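Local coordinates for sensor protein (Pseudomonas syringae pv. tomato, PDB 2R8R) that forms the N-terminal P-loop-type sensor domain of KdpD, a membrane histidine kinase that probably phosphorylates a protein histidine with ATP in two-component signalling, at residues Q25-Q30 / L87-E92; E73-D78 / W107-E112; E130-Q135 / R201-Q206; T140-R145 / I188-T193. All coordinates share one frame; numbering follows the deposited sequence.

Interaction 1: Q25-Q30 / L87-E92; sequences QAAHAQ and LVLVDE
Leu87 opens the strand side of this buried contact, its CD2 lying 3.9 Å from Gln30 CG and 4.1 Å from Gln30 CB. The two side chains cross at about a right angle, and it is the aliphatic root of the glutamine, not its amide, that the leucine touches. With CG turned away from its own backbone N (chi1 179°), Leu87 reaches Gln30 in the last turn of helix 19-32. Two residues on, Leu89 meets Ala27 with both branches: Ala27 CB lies 3.4 Å from Leu89 CD1, a tight fit, and 3.9 Å from Leu89 CD2, so the methyl group is received in the fork of the leucine. Strand 87-90 belongs to the parallel sheet of an alpha/beta P-loop NTPase fold, and helix 19-32, which follows the probable Walker A loop, covers the face carrying Leu87 and Leu89. Val90 belongs to the other face, where it packs on Ile110 of helix 106-115. At the end of the strand, Asp91 is placed like the aspartate of a Walker B motif. Its OD1 is hydrogen-bonded to Thr20 OG1 and Thr123 OG1, and its OD2 to the backbone N of Glu43.

Interaction 2: E73-D78 / W107-E112; sequences EEMDLD and WQDIQE
Where the two-stranded antiparallel hairpin 63-74 gives way to helix 77-83, Met75 and Leu77 pack on Asp109 and Glu112 of helix 106-115, one of the helices flanking the central P-loop-type sheet. Leu77, its CG trans to the backbone N (chi1 -178°), brings CD2 within 3.5 Å of Asp109 OD1 and 3.1 Å of Glu112 OE1, while its CD1 lies 3.6 Å from Asp109 O. Apolar branches thus rest against carboxylate and carbonyl oxygens. The side chain of Met75, a selenomethionine, runs past Asp109 in the opposite direction, but its methyl is modelled too close to Asp109 CB for the detail to be trusted. Glu74 OE1 and Asp109 OD2 are 4.8 Å apart; a salt bridge from Glu74 OE1 to Arg106 and a hydrogen bond between Asp109 OD1 and His103 ND1 probably offset their repulsion. Two waters join the segments: one lies between Glu74 OE1 and Asp109 OD2, and the other is 2.8 Å from Met75 O and 2.7 Å from Asp109 OD2.

Interaction 3: E130-Q135 / R201-Q206; sequences ESLNDQ and REMAMQ
This is a partly buried van der Waals contact, made where helix 194-209, which packs on end strand 158-161 of the parallel sheet, meets helix 133-140 of the P-loop-type alpha/beta fold. Leu132 and Gln135, from the segment that leads into helix 133-140, both pack on Met203, one at its root and one at its end. Met203, a selenomethionine, supplies most of the surface from its side. Its CG stands opposite the carbonyl carbon (chi1 -79°), which lays the chain across to helix 133-140, and a bend at chi3 then turns the methyl aside. Leu132 approaches the root of this chain, with CD1 4.3 Å from Met203 CB, a loose van der Waals contact. Gln135 meets its far end. The glutamine is stretched out and comes from the opposite direction, so that the selenium lies 4.0 Å from Gln135 CD and the methyl CE 4.1 Å from Gln135 NE2. Val136 and Ile139, further along helix 133-140, also touch Met203 and extend its apolar surroundings. On another side of helix 194-209, Ala204 and Met205 pack on Leu161 of strand 158-161. One water makes a polar link between the segments: Gln135 NE2 donates to it over 3.2 Å, and the water in turn donates to Gln206 OE1 over a short 2.5 Å.

Interaction 4: T140-R145 / I188-T193; sequences TGVQVR and IDAFFT. With SO4 (sulfate ion), chain E.
The ring of Phe191 takes the methyl of Thr140 obliquely, with CG2 3.8 Å from Phe191 CD1 and 3.9 Å from Phe191 CE1; the two side chains lie side by side and point the same way. Phe191 CD2 in turn sits 3.4 Å above one face of the Phe192 ring, displaced toward the rim, while Ile188 O lies in that ring's plane at its edge. In the other segment, Gln143 CG covers the middle of one face of the Arg145 guanidinium. Thr140 is fixed by an ST turn: with chi1 at 65°, its OG1 accepts from Val142 N over 3.1 Å, and it is also hydrogen-bonded to Val136 O one helical turn back. Just beyond, Val142 CG2 rests 4.2 Å from Ala190 CB. A sulfate, probably from the crystallisation liquor, is bound by the same loop: Gln143 N donates to its O2 almost straight (3.2 Å, 175°), and Arg145 NH2 adds a weak bond to its O4. The contact joins the end of helix 133-140 and the loop after it to the end of helix 185-191. Asn196 and Leu200 of helix 194-209 touch Thr140 and Phe191 respectively, and Phe192 packs on Leu170 and Leu173 of helix 166-174 and on Leu197 of helix 194-209.

Overall arrangement
The contacts form two pairs within one P-loop-type domain. Interactions 1 and 2, with centres 15 Å apart, share strand 87-90 as a meeting place: Met75 also packs on Val90, on the face of the strand turned to helix 106-115, and helix 19-32 covers the other face. Their segments alternate along the chain. Interactions 3 and 4 come later, with interaction 4 nested inside the loop closed by interaction 3; their centres are 14 Å apart, and a probable hydrogen bond from Asn133 ND2 to Val144 O joins them. The pairs are separated by 25 to 28 Å between centres. One pair fastens helices to strand 87-90 of the sheet; the other packs helix 133-140 and the loop after it on helices 185-191 and 194-209.

Interaction 1: Q25-Q30 / L87-E92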
loop_
_atom_site.group_PDB
_atom_site.type_symbol
_atom_site.label_atom_id
_atom_site.label_comp_id
_atom_site.label_asym_id
_atom_site.label_seq_id
_atom_site.Cartn_x
_atom_site.Cartn_y
_atom_site.Cartn_z
ATOM N N GLN A 25 -9.297 -3.765 8.779
ATOM C CA GLN A 25 -10.209 -4.794 9.318
ATOM C C GLN A 25 -9.478 -6.070 9.695
ATOM O O GLN A 25 -9.792 -6.688 10.706
ATOM C CB GLN A 25 -11.327 -5.154 8.329
ATOM C CG GLN A 25 -12.413 -4.093 8.118
ATOM C CD GLN A 25 -13.312 -3.889 9.356
ATOM O OE1 GLN A 25 -13.021 -4.388 10.454
ATOM N NE2 GLN A 25 -14.407 -3.168 9.171
ATOM N N ALA A 26 -8.499 -6.479 8.900
ATOM C CA ALA A 26 -7.695 -7.653 9.246
ATOM C C ALA A 26 -6.948 -7.381 10.544
ATOM O O ALA A 26 -6.817 -8.249 11.405
ATOM C CB ALA A 26 -6.732 -8.011 8.125
ATOM N N ALA A 27 -6.477 -6.157 10.680
ATOM C CA ALA A 27 -5.676 -5.728 11.832
ATOM C C ALA A 27 -6.493 -5.689 13.145
ATOM O O ALA A 27 -5.995 -6.017 14.210
ATOM C CB ALA A 27 -5.058 -4.383 11.531
ATOM N N HIS A 28 -7.753 -5.299 13.034
ATOM C CA HIS A 28 -8.700 -5.313 14.148
ATOM C C HIS A 28 -9.022 -6.723 14.606
ATOM O O HIS A 28 -9.131 -6.974 15.815
ATOM C CB HIS A 28 -9.980 -4.538 13.775
ATOM C CG HIS A 28 -9.881 -3.068 14.047
ATOM N ND1 HIS A 28 -9.978 -2.542 15.319
ATOM C CD2 HIS A 28 -9.635 -2.018 13.228
ATOM C CE1 HIS A 28 -9.813 -1.233 15.271
ATOM N NE2 HIS A 28 -9.614 -0.882 14.012
ATOM N N ALA A 29 -9.162 -7.660 13.673
ATOM C CA ALA A 29 -9.349 -9.053 14.068
ATOM C C ALA A 29 -8.157 -9.485 14.891
ATOM O O ALA A 29 -8.326 -10.039 15.957
ATOM C CB ALA A 29 -9.591 -10.007 12.863
ATOM N N GLN A 30 -6.950 -9.201 14.434
ATOM C CA GLN A 30 -5.757 -9.516 15.215
ATOM C C GLN A 30 -5.727 -8.821 16.584
ATOM O O GLN A 30 -5.358 -9.436 17.587
ATOM C CB GLN A 30 -4.499 -9.151 14.430
ATOM C CG GLN A 30 -4.281 -9.930 13.131
ATOM C CD GLN A 30 -4.263 -11.456 13.299
ATOM O OE1 GLN A 30 -5.120 -12.140 12.757
ATOM N NE2 GLN A 30 -3.285 -11.979 14.023
ATOM N N LEU A 87 2.814 -7.059 15.090
ATOM C CA LEU A 87 2.318 -6.785 13.731
ATOM C C LEU A 87 2.429 -5.309 13.437
ATOM O O LEU A 87 1.955 -4.482 14.217
ATOM C CB LEU A 87 0.852 -7.175 13.607
ATOM C CG LEU A 87 0.104 -6.948 12.264
ATOM C CD1 LEU A 87 0.824 -7.634 11.074
ATOM C CD2 LEU A 87 -1.343 -7.412 12.378
ATOM N N VAL A 88 3.072 -4.962 12.318
ATOM C CA VAL A 88 3.110 -3.558 11.848
ATOM C C VAL A 88 2.326 -3.408 10.542
ATOM O O VAL A 88 2.462 -4.213 9.612
ATOM C CB VAL A 88 4.557 -2.981 11.725
ATOM C CG1 VAL A 88 4.537 -1.524 11.266
ATOM C CG2 VAL A 88 5.252 -3.059 13.062
ATOM N N LEU A 89 1.466 -2.390 10.516
ATOM C CA LEU A 89 0.709 -2.037 9.322
ATOM C C LEU A 89 1.431 -0.962 8.526
ATOM O O LEU A 89 1.786 0.115 9.064
ATOM C CB LEU A 89 -0.692 -1.545 9.692
ATOM C CG LEU A 89 -1.414 -2.426 10.701
ATOM C CD1 LEU A 89 -2.820 -1.853 10.881
ATOM C CD2 LEU A 89 -1.416 -3.882 10.257
ATOM N N VAL A 90 1.672 -1.280 7.260
ATOM C CA VAL A 90 2.503 -0.451 6.352
ATOM C C VAL A 90 1.838 -0.332 4.965
ATOM O O VAL A 90 1.920 -1.257 4.151
ATOM C CB VAL A 90 3.921 -1.038 6.188
ATOM C CG1 VAL A 90 4.793 -0.152 5.219
ATOM C CG2 VAL A 90 4.605 -1.229 7.565
ATOM N N ASP A 91 1.137 0.786 4.730
ATOM C CA ASP A 91 0.593 1.103 3.410
ATOM C C ASP A 91 1.701 1.310 2.389
ATOM O O ASP A 91 2.788 1.752 2.732
ATOM C CB ASP A 91 -0.336 2.333 3.463
ATOM C CG ASP A 91 -1.809 1.946 3.442
ATOM O OD1 ASP A 91 -2.192 1.085 2.606
ATOM O OD2 ASP A 91 -2.587 2.513 4.239
ATOM N N GLU A 92 1.433 0.927 1.147
ATOM C CA GLU A 92 2.256 1.309 0.009
ATOM C C GLU A 92 3.650 0.687 -0.077
ATOM O O GLU A 92 4.665 1.358 0.118
ATOM C CB GLU A 92 2.269 2.835 -0.139
ATOM C CG GLU A 92 0.840 3.296 -0.487
ATOM C CD GLU A 92 0.625 4.803 -0.623
ATOM O OE1 GLU A 92 1.629 5.585 -0.671
ATOM O OE2 GLU A 92 -0.585 5.181 -0.692
#

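Interaction 2: E73-D78 / W107-E112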
loop_
_atom_site.group_PDB
_atom_site.type_symbol
_atom_site.label_atom_id
_atom_site.label_comp_id
_atom_site.label_asym_id
_atom_site.label_seq_id
_atom_site.Cartn_x
_atom_site.Cartn_y
_atom_site.Cartn_z
ATOM N N GLU A 73 6.529 12.678 5.068
ATOM C CA GLU A 73 6.275 11.818 6.241
ATOM C C GLU A 73 6.790 10.420 5.926
ATOM O O GLU A 73 6.561 9.907 4.834
ATOM C CB GLU A 73 4.781 11.717 6.555
ATOM C CG GLU A 73 4.049 13.030 6.789
ATOM C CD GLU A 73 2.550 12.852 6.715
ATOM O OE1 GLU A 73 2.071 12.115 5.816
ATOM O OE2 GLU A 73 1.822 13.420 7.571
ATOM N N GLU A 74 7.522 9.820 6.858
ATOM C CA GLU A 74 7.910 8.429 6.752
ATOM C C GLU A 74 7.577 7.715 8.040
ATOM O O GLU A 74 7.540 8.312 9.111
ATOM C CB GLU A 74 9.434 8.262 6.574
ATOM C CG GLU A 74 10.002 8.257 5.188
ATOM C CD GLU A 74 9.140 7.623 4.162
ATOM O OE1 GLU A 74 8.560 6.559 4.455
ATOM O OE2 GLU A 74 9.074 8.177 3.048
HETATM N N MSE A 75 7.384 6.412 7.897
HETATM C CA MSE A 75 7.360 5.494 8.982
HETATM C C MSE A 75 8.640 5.641 9.830
HETATM O O MSE A 75 9.779 5.775 9.295
HETATM C CB MSE A 75 7.279 4.107 8.404
HETATM C CG MSE A 75 7.205 3.041 9.384
HETATM SE SE MSE A 75 7.310 1.309 8.517
HETATM C CE MSE A 75 8.994 1.451 7.699
ATOM N N ASP A 76 8.431 5.651 11.145
ATOM C CA ASP A 76 9.518 5.708 12.083
ATOM C C ASP A 76 10.037 4.302 12.352
ATOM O O ASP A 76 9.746 3.698 13.362
ATOM C CB ASP A 76 9.074 6.397 13.356
ATOM C CG ASP A 76 10.218 6.729 14.263
ATOM O OD1 ASP A 76 11.371 6.351 13.982
ATOM O OD2 ASP A 76 9.962 7.406 15.262
ATOM N N LEU A 77 10.847 3.816 11.426
ATOM C CA LEU A 77 11.378 2.468 11.438
ATOM C C LEU A 77 12.153 2.152 12.732
ATOM O O LEU A 77 11.975 1.088 13.342
ATOM C CB LEU A 77 12.293 2.304 10.219
ATOM C CG LEU A 77 12.970 0.948 9.956
ATOM C CD1 LEU A 77 11.927 -0.190 9.828
ATOM C CD2 LEU A 77 13.882 1.055 8.685
ATOM N N ASP A 78 13.016 3.085 13.116
ATOM C CA ASP A 78 13.828 2.983 14.310
ATOM C C ASP A 78 12.974 2.819 15.551
ATOM O O ASP A 78 13.263 2.005 16.351
ATOM C CB ASP A 78 14.692 4.242 14.491
ATOM C CG ASP A 78 15.865 4.295 13.540
ATOM O OD1 ASP A 78 15.798 3.608 12.504
ATOM O OD2 ASP A 78 16.856 5.026 13.825
ATOM N N TRP A 107 9.919 -1.085 0.910
ATOM C CA TRP A 107 10.012 -2.537 0.959
ATOM C C TRP A 107 11.225 -3.011 1.765
ATOM O O TRP A 107 11.115 -3.988 2.474
ATOM C CB TRP A 107 9.923 -3.210 -0.420
ATOM C CG TRP A 107 11.073 -3.044 -1.403
ATOM C CD1 TRP A 107 11.081 -2.248 -2.509
ATOM C CD2 TRP A 107 12.330 -3.747 -1.408
ATOM N NE1 TRP A 107 12.266 -2.397 -3.195
ATOM C CE2 TRP A 107 13.061 -3.289 -2.531
ATOM C CE3 TRP A 107 12.914 -4.708 -0.570
ATOM C CZ2 TRP A 107 14.346 -3.757 -2.834
ATOM C CZ3 TRP A 107 14.189 -5.170 -0.869
ATOM C CH2 TRP A 107 14.888 -4.690 -1.985
ATOM N N GLN A 108 12.340 -2.280 1.707
ATOM C CA GLN A 108 13.508 -2.577 2.552
ATOM C C GLN A 108 13.260 -2.337 4.026
ATOM O O GLN A 108 13.762 -3.077 4.855
ATOM C CB GLN A 108 14.712 -1.737 2.139
ATOM C CG GLN A 108 15.228 -2.032 0.793
ATOM C CD GLN A 108 16.272 -1.021 0.367
ATOM O OE1 GLN A 108 15.967 -0.136 -0.407
ATOM N NE2 GLN A 108 17.508 -1.126 0.916
ATOM N N ASP A 109 12.535 -1.276 4.356
ATOM C CA ASP A 109 12.062 -1.047 5.710
ATOM C C ASP A 109 11.288 -2.260 6.236
ATOM O O ASP A 109 11.495 -2.727 7.345
ATOM C CB ASP A 109 11.106 0.152 5.771
ATOM C CG ASP A 109 11.777 1.515 5.482
ATOM O OD1 ASP A 109 13.031 1.612 5.302
ATOM O OD2 ASP A 109 11.003 2.497 5.466
ATOM N N ILE A 110 10.374 -2.748 5.406
ATOM C CA ILE A 110 9.596 -3.929 5.678
ATOM C C ILE A 110 10.457 -5.174 5.856
ATOM O O ILE A 110 10.242 -5.944 6.783
ATOM C CB ILE A 110 8.512 -4.151 4.561
ATOM C CG1 ILE A 110 7.406 -3.094 4.721
ATOM C CG2 ILE A 110 7.992 -5.551 4.628
ATOM C CD1 ILE A 110 6.470 -2.917 3.542
ATOM N N GLN A 111 11.429 -5.383 4.986
ATOM C CA GLN A 111 12.263 -6.571 5.120
ATOM C C GLN A 111 12.966 -6.531 6.468
ATOM O O GLN A 111 13.097 -7.547 7.098
ATOM C CB GLN A 111 13.299 -6.735 3.968
ATOM C CG GLN A 111 12.784 -6.951 2.540
ATOM C CD GLN A 111 11.888 -8.156 2.387
ATOM O OE1 GLN A 111 12.194 -9.240 2.885
ATOM N NE2 GLN A 111 10.772 -7.986 1.667
ATOM N N GLU A 112 13.402 -5.352 6.902
ATOM C CA GLU A 112 14.087 -5.181 8.191
ATOM C C GLU A 112 13.218 -5.506 9.400
ATOM O O GLU A 112 13.684 -6.102 10.359
ATOM C CB GLU A 112 14.646 -3.754 8.377
ATOM C CG GLU A 112 15.681 -3.696 9.473
ATOM C CD GLU A 112 16.352 -2.364 9.665
ATOM O OE1 GLU A 112 15.828 -1.334 9.197
ATOM O OE2 GLU A 112 17.434 -2.356 10.322
HETATM O O HOH W 1 8.649 4.029 5.268
HETATM O O HOH W 2 11.177 4.647 7.135
#

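Interaction 3: E130-Q135 / R201-Q206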
loop_
_atom_site.group_PDB
_atom_site.type_symbol
_atom_site.label_atom_id
_atom_site.label_comp_id
_atom_site.label_asym_id
_atom_site.label_seq_id
_atom_site.Cartn_x
_atom_site.Cartn_y
_atom_site.Cartn_z
ATOM N N GLU A 130 7.603 -4.473 -11.233
ATOM C CA GLU A 130 8.610 -4.256 -12.288
ATOM C C GLU A 130 8.274 -4.883 -13.646
ATOM O O GLU A 130 8.297 -4.206 -14.672
ATOM C CB GLU A 130 9.983 -4.769 -11.832
ATOM C CG GLU A 130 10.913 -3.688 -11.335
ATOM C CD GLU A 130 12.174 -4.247 -10.677
ATOM O OE1 GLU A 130 12.533 -5.431 -10.888
ATOM O OE2 GLU A 130 12.800 -3.486 -9.923
ATOM N N SER A 131 7.953 -6.180 -13.625
ATOM C CA SER A 131 7.583 -6.942 -14.827
ATOM C C SER A 131 6.446 -6.330 -15.653
ATOM O O SER A 131 6.343 -6.599 -16.847
ATOM C CB SER A 131 7.166 -8.347 -14.424
ATOM O OG SER A 131 6.034 -8.291 -13.564
ATOM N N LEU A 132 5.604 -5.519 -15.005
ATOM C CA LEU A 132 4.397 -4.921 -15.599
ATOM C C LEU A 132 4.549 -3.417 -15.956
ATOM O O LEU A 132 3.584 -2.814 -16.434
ATOM C CB LEU A 132 3.214 -5.098 -14.604
ATOM C CG LEU A 132 2.742 -6.538 -14.297
ATOM C CD1 LEU A 132 1.549 -6.593 -13.314
ATOM C CD2 LEU A 132 2.391 -7.293 -15.611
ATOM N N ASN A 133 5.723 -2.813 -15.724
ATOM C CA ASN A 133 5.898 -1.336 -15.878
ATOM C C ASN A 133 5.537 -0.839 -17.290
ATOM O O ASN A 133 4.764 0.115 -17.438
ATOM C CB ASN A 133 7.346 -0.902 -15.531
ATOM C CG ASN A 133 7.494 0.626 -15.310
ATOM O OD1 ASN A 133 7.963 1.375 -16.200
ATOM N ND2 ASN A 133 7.127 1.085 -14.113
ATOM N N ASP A 134 6.119 -1.510 -18.293
ATOM C CA ASP A 134 5.906 -1.241 -19.718
ATOM C C ASP A 134 4.490 -1.575 -20.198
ATOM O O ASP A 134 3.909 -0.825 -20.960
ATOM C CB ASP A 134 6.935 -2.000 -20.560
ATOM C CG ASP A 134 8.375 -1.528 -20.300
ATOM O OD1 ASP A 134 8.552 -0.563 -19.514
ATOM O OD2 ASP A 134 9.335 -2.112 -20.878
ATOM N N GLN A 135 3.929 -2.695 -19.765
ATOM C CA GLN A 135 2.523 -2.991 -20.055
ATOM C C GLN A 135 1.623 -1.878 -19.512
ATOM O O GLN A 135 0.793 -1.353 -20.245
ATOM C CB GLN A 135 2.132 -4.360 -19.498
ATOM C CG GLN A 135 0.807 -4.905 -20.037
ATOM C CD GLN A 135 0.471 -6.279 -19.454
ATOM O OE1 GLN A 135 1.267 -6.856 -18.713
ATOM N NE2 GLN A 135 -0.706 -6.805 -19.791
ATOM N N ARG A 201 -7.307 -4.713 -13.561
ATOM C CA ARG A 201 -7.999 -5.727 -12.786
ATOM C C ARG A 201 -7.598 -7.135 -13.220
ATOM O O ARG A 201 -7.396 -7.997 -12.398
ATOM C CB ARG A 201 -9.505 -5.552 -12.915
ATOM C CG ARG A 201 -10.324 -6.638 -12.203
ATOM C CD ARG A 201 -11.771 -6.433 -12.422
ATOM N NE ARG A 201 -12.589 -7.167 -11.460
ATOM C CZ ARG A 201 -13.916 -7.265 -11.528
ATOM N NH1 ARG A 201 -14.615 -6.677 -12.502
ATOM N NH2 ARG A 201 -14.555 -7.916 -10.588
ATOM N N GLU A 202 -7.494 -7.357 -14.526
ATOM C CA GLU A 202 -7.005 -8.613 -15.067
ATOM C C GLU A 202 -5.556 -8.866 -14.670
ATOM O O GLU A 202 -5.197 -9.980 -14.344
ATOM C CB GLU A 202 -7.175 -8.606 -16.579
ATOM C CG GLU A 202 -6.518 -9.770 -17.318
ATOM C CD GLU A 202 -6.778 -9.709 -18.819
ATOM O OE1 GLU A 202 -7.629 -10.470 -19.314
ATOM O OE2 GLU A 202 -6.166 -8.864 -19.504
HETATM N N MSE A 203 -4.727 -7.834 -14.685
HETATM C CA MSE A 203 -3.347 -7.953 -14.209
HETATM C C MSE A 203 -3.265 -8.368 -12.744
HETATM O O MSE A 203 -2.498 -9.248 -12.387
HETATM C CB MSE A 203 -2.579 -6.627 -14.396
HETATM C CG MSE A 203 -2.115 -6.411 -15.829
HETATM SE SE MSE A 203 -1.121 -4.772 -16.107
HETATM C CE MSE A 203 -2.288 -3.853 -17.353
ATOM N N ALA A 204 -4.050 -7.715 -11.899
ATOM C CA ALA A 204 -4.085 -8.050 -10.472
ATOM C C ALA A 204 -4.506 -9.519 -10.302
ATOM O O ALA A 204 -3.922 -10.260 -9.516
ATOM C CB ALA A 204 -5.054 -7.090 -9.713
HETATM N N MSE A 205 -5.526 -9.939 -11.040
HETATM C CA MSE A 205 -5.996 -11.324 -10.938
HETATM C C MSE A 205 -4.966 -12.317 -11.444
HETATM O O MSE A 205 -4.735 -13.335 -10.817
HETATM C CB MSE A 205 -7.316 -11.514 -11.673
HETATM C CG MSE A 205 -8.486 -11.089 -10.824
HETATM SE SE MSE A 205 -10.120 -11.260 -11.786
HETATM C CE MSE A 205 -11.464 -10.670 -10.446
ATOM N N GLN A 206 -4.359 -12.022 -12.589
ATOM C CA GLN A 206 -3.307 -12.869 -13.131
ATOM C C GLN A 206 -2.120 -12.919 -12.167
ATOM O O GLN A 206 -1.559 -13.976 -11.928
ATOM C CB GLN A 206 -2.865 -12.347 -14.482
ATOM C CG GLN A 206 -3.852 -12.589 -15.631
ATOM C CD GLN A 206 -3.425 -11.851 -16.917
ATOM O OE1 GLN A 206 -2.601 -10.913 -16.876
ATOM N NE2 GLN A 206 -4.004 -12.253 -18.057
HETATM O O HOH W 3 -2.626 -8.840 -18.211
#

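Interaction 4: T140-R145 / I188-T193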
loop_
_atom_site.group_PDB
_atom_site.type_symbol
_atom_site.label_atom_id
_atom_site.label_comp_id
_atom_site.label_asym_id
_atom_site.label_seq_id
_atom_site.Cartn_x
_atom_site.Cartn_y
_atom_site.Cartn_z
ATOM N N THR A 140 -1.922 2.831 -20.149
ATOM C CA THR A 140 -2.415 4.071 -19.548
ATOM C C THR A 140 -1.775 5.350 -20.083
ATOM O O THR A 140 -2.326 6.434 -19.884
ATOM C CB THR A 140 -2.215 4.072 -17.999
ATOM O OG1 THR A 140 -0.819 4.064 -17.707
ATOM C CG2 THR A 140 -2.886 2.871 -17.332
ATOM N N GLY A 141 -0.616 5.232 -20.730
ATOM C CA GLY A 141 0.212 6.381 -21.097
ATOM C C GLY A 141 0.861 7.109 -19.915
ATOM O O GLY A 141 1.534 8.129 -20.109
ATOM N N VAL A 142 0.671 6.594 -18.690
ATOM C CA VAL A 142 1.279 7.185 -17.491
ATOM C C VAL A 142 2.474 6.324 -17.052
ATOM O O VAL A 142 2.380 5.086 -16.969
ATOM C CB VAL A 142 0.259 7.381 -16.305
ATOM C CG1 VAL A 142 0.904 8.164 -15.133
ATOM C CG2 VAL A 142 -1.000 8.102 -16.762
ATOM N N GLN A 143 3.593 7.008 -16.797
ATOM C CA GLN A 143 4.831 6.433 -16.265
ATOM C C GLN A 143 4.681 5.934 -14.812
ATOM O O GLN A 143 4.249 6.679 -13.944
ATOM C CB GLN A 143 5.892 7.530 -16.283
ATOM C CG GLN A 143 7.269 7.111 -15.862
ATOM C CD GLN A 143 8.225 7.000 -17.042
ATOM O OE1 GLN A 143 8.798 8.009 -17.511
ATOM N NE2 GLN A 143 8.400 5.766 -17.536
ATOM N N VAL A 144 5.040 4.686 -14.528
ATOM C CA VAL A 144 5.087 4.249 -13.124
ATOM C C VAL A 144 6.498 4.440 -12.593
ATOM O O VAL A 144 7.406 3.703 -12.957
ATOM C CB VAL A 144 4.601 2.796 -12.938
ATOM C CG1 VAL A 144 4.564 2.417 -11.417
ATOM C CG2 VAL A 144 3.228 2.633 -13.595
ATOM N N ARG A 145 6.669 5.435 -11.729
ATOM C CA ARG A 145 7.977 5.794 -11.199
ATOM C C ARG A 145 8.401 5.044 -9.922
ATOM O O ARG A 145 9.589 4.854 -9.702
ATOM C CB ARG A 145 8.027 7.298 -10.924
ATOM C CG ARG A 145 7.987 8.119 -12.187
ATOM C CD ARG A 145 7.700 9.570 -11.897
ATOM N NE ARG A 145 7.240 10.229 -13.108
ATOM C CZ ARG A 145 8.022 10.610 -14.105
ATOM N NH1 ARG A 145 9.325 10.422 -14.062
ATOM N NH2 ARG A 145 7.484 11.190 -15.158
ATOM N N ILE A 188 -4.783 11.504 -13.746
ATOM C CA ILE A 188 -5.927 10.749 -13.204
ATOM C C ILE A 188 -6.948 10.476 -14.313
ATOM O O ILE A 188 -7.413 9.357 -14.463
ATOM C CB ILE A 188 -6.595 11.517 -12.020
ATOM C CG1 ILE A 188 -5.601 11.632 -10.837
ATOM C CG2 ILE A 188 -7.885 10.826 -11.577
ATOM C CD1 ILE A 188 -6.024 12.556 -9.699
ATOM N N ASP A 189 -7.276 11.491 -15.112
ATOM C CA ASP A 189 -8.212 11.289 -16.228
ATOM C C ASP A 189 -7.687 10.267 -17.228
ATOM O O ASP A 189 -8.454 9.475 -17.748
ATOM C CB ASP A 189 -8.597 12.618 -16.903
ATOM C CG ASP A 189 -9.477 13.502 -15.999
ATOM O OD1 ASP A 189 -9.620 13.194 -14.783
ATOM O OD2 ASP A 189 -10.018 14.524 -16.483
ATOM N N ALA A 190 -6.375 10.263 -17.462
ATOM C CA ALA A 190 -5.736 9.330 -18.416
ATOM C C ALA A 190 -5.711 7.901 -17.861
ATOM O O ALA A 190 -5.746 6.929 -18.597
ATOM C CB ALA A 190 -4.298 9.821 -18.806
ATOM N N PHE A 191 -5.709 7.776 -16.556
ATOM C CA PHE A 191 -5.585 6.481 -15.899
ATOM C C PHE A 191 -6.914 5.771 -15.676
ATOM O O PHE A 191 -7.083 4.590 -16.000
ATOM C CB PHE A 191 -4.936 6.719 -14.545
ATOM C CG PHE A 191 -4.517 5.457 -13.848
ATOM C CD1 PHE A 191 -3.273 4.897 -14.098
ATOM C CD2 PHE A 191 -5.374 4.841 -12.934
ATOM C CE1 PHE A 191 -2.895 3.722 -13.479
ATOM C CE2 PHE A 191 -4.997 3.676 -12.284
ATOM C CZ PHE A 191 -3.748 3.113 -12.560
ATOM N N PHE A 192 -7.829 6.494 -15.054
ATOM C CA PHE A 192 -9.119 5.962 -14.641
ATOM C C PHE A 192 -10.091 6.053 -15.781
ATOM O O PHE A 192 -10.882 7.002 -15.873
ATOM C CB PHE A 192 -9.680 6.727 -13.437
ATOM C CG PHE A 192 -8.986 6.416 -12.181
ATOM C CD1 PHE A 192 -9.448 5.428 -11.351
ATOM C CD2 PHE A 192 -7.842 7.107 -11.821
ATOM C CE1 PHE A 192 -8.786 5.125 -10.159
ATOM C CE2 PHE A 192 -7.178 6.790 -10.628
ATOM C CZ PHE A 192 -7.669 5.778 -9.817
ATOM N N THR A 193 -9.988 5.066 -16.659
ATOM C CA THR A 193 -10.996 4.782 -17.644
ATOM C C THR A 193 -11.440 3.337 -17.469
ATOM O O THR A 193 -10.800 2.540 -16.792
ATOM C CB THR A 193 -10.466 5.040 -19.093
ATOM O OG1 THR A 193 -9.446 4.087 -19.395
ATOM C CG2 THR A 193 -9.922 6.480 -19.233
HETATM S S SO4 E . 4.338 10.961 -16.738
HETATM O O1 SO4 E . 3.948 12.361 -16.733
HETATM O O2 SO4 E . 3.404 10.119 -17.463
HETATM O O3 SO4 E . 5.636 10.783 -17.424
HETATM O O4 SO4 E . 4.342 10.584 -15.330
#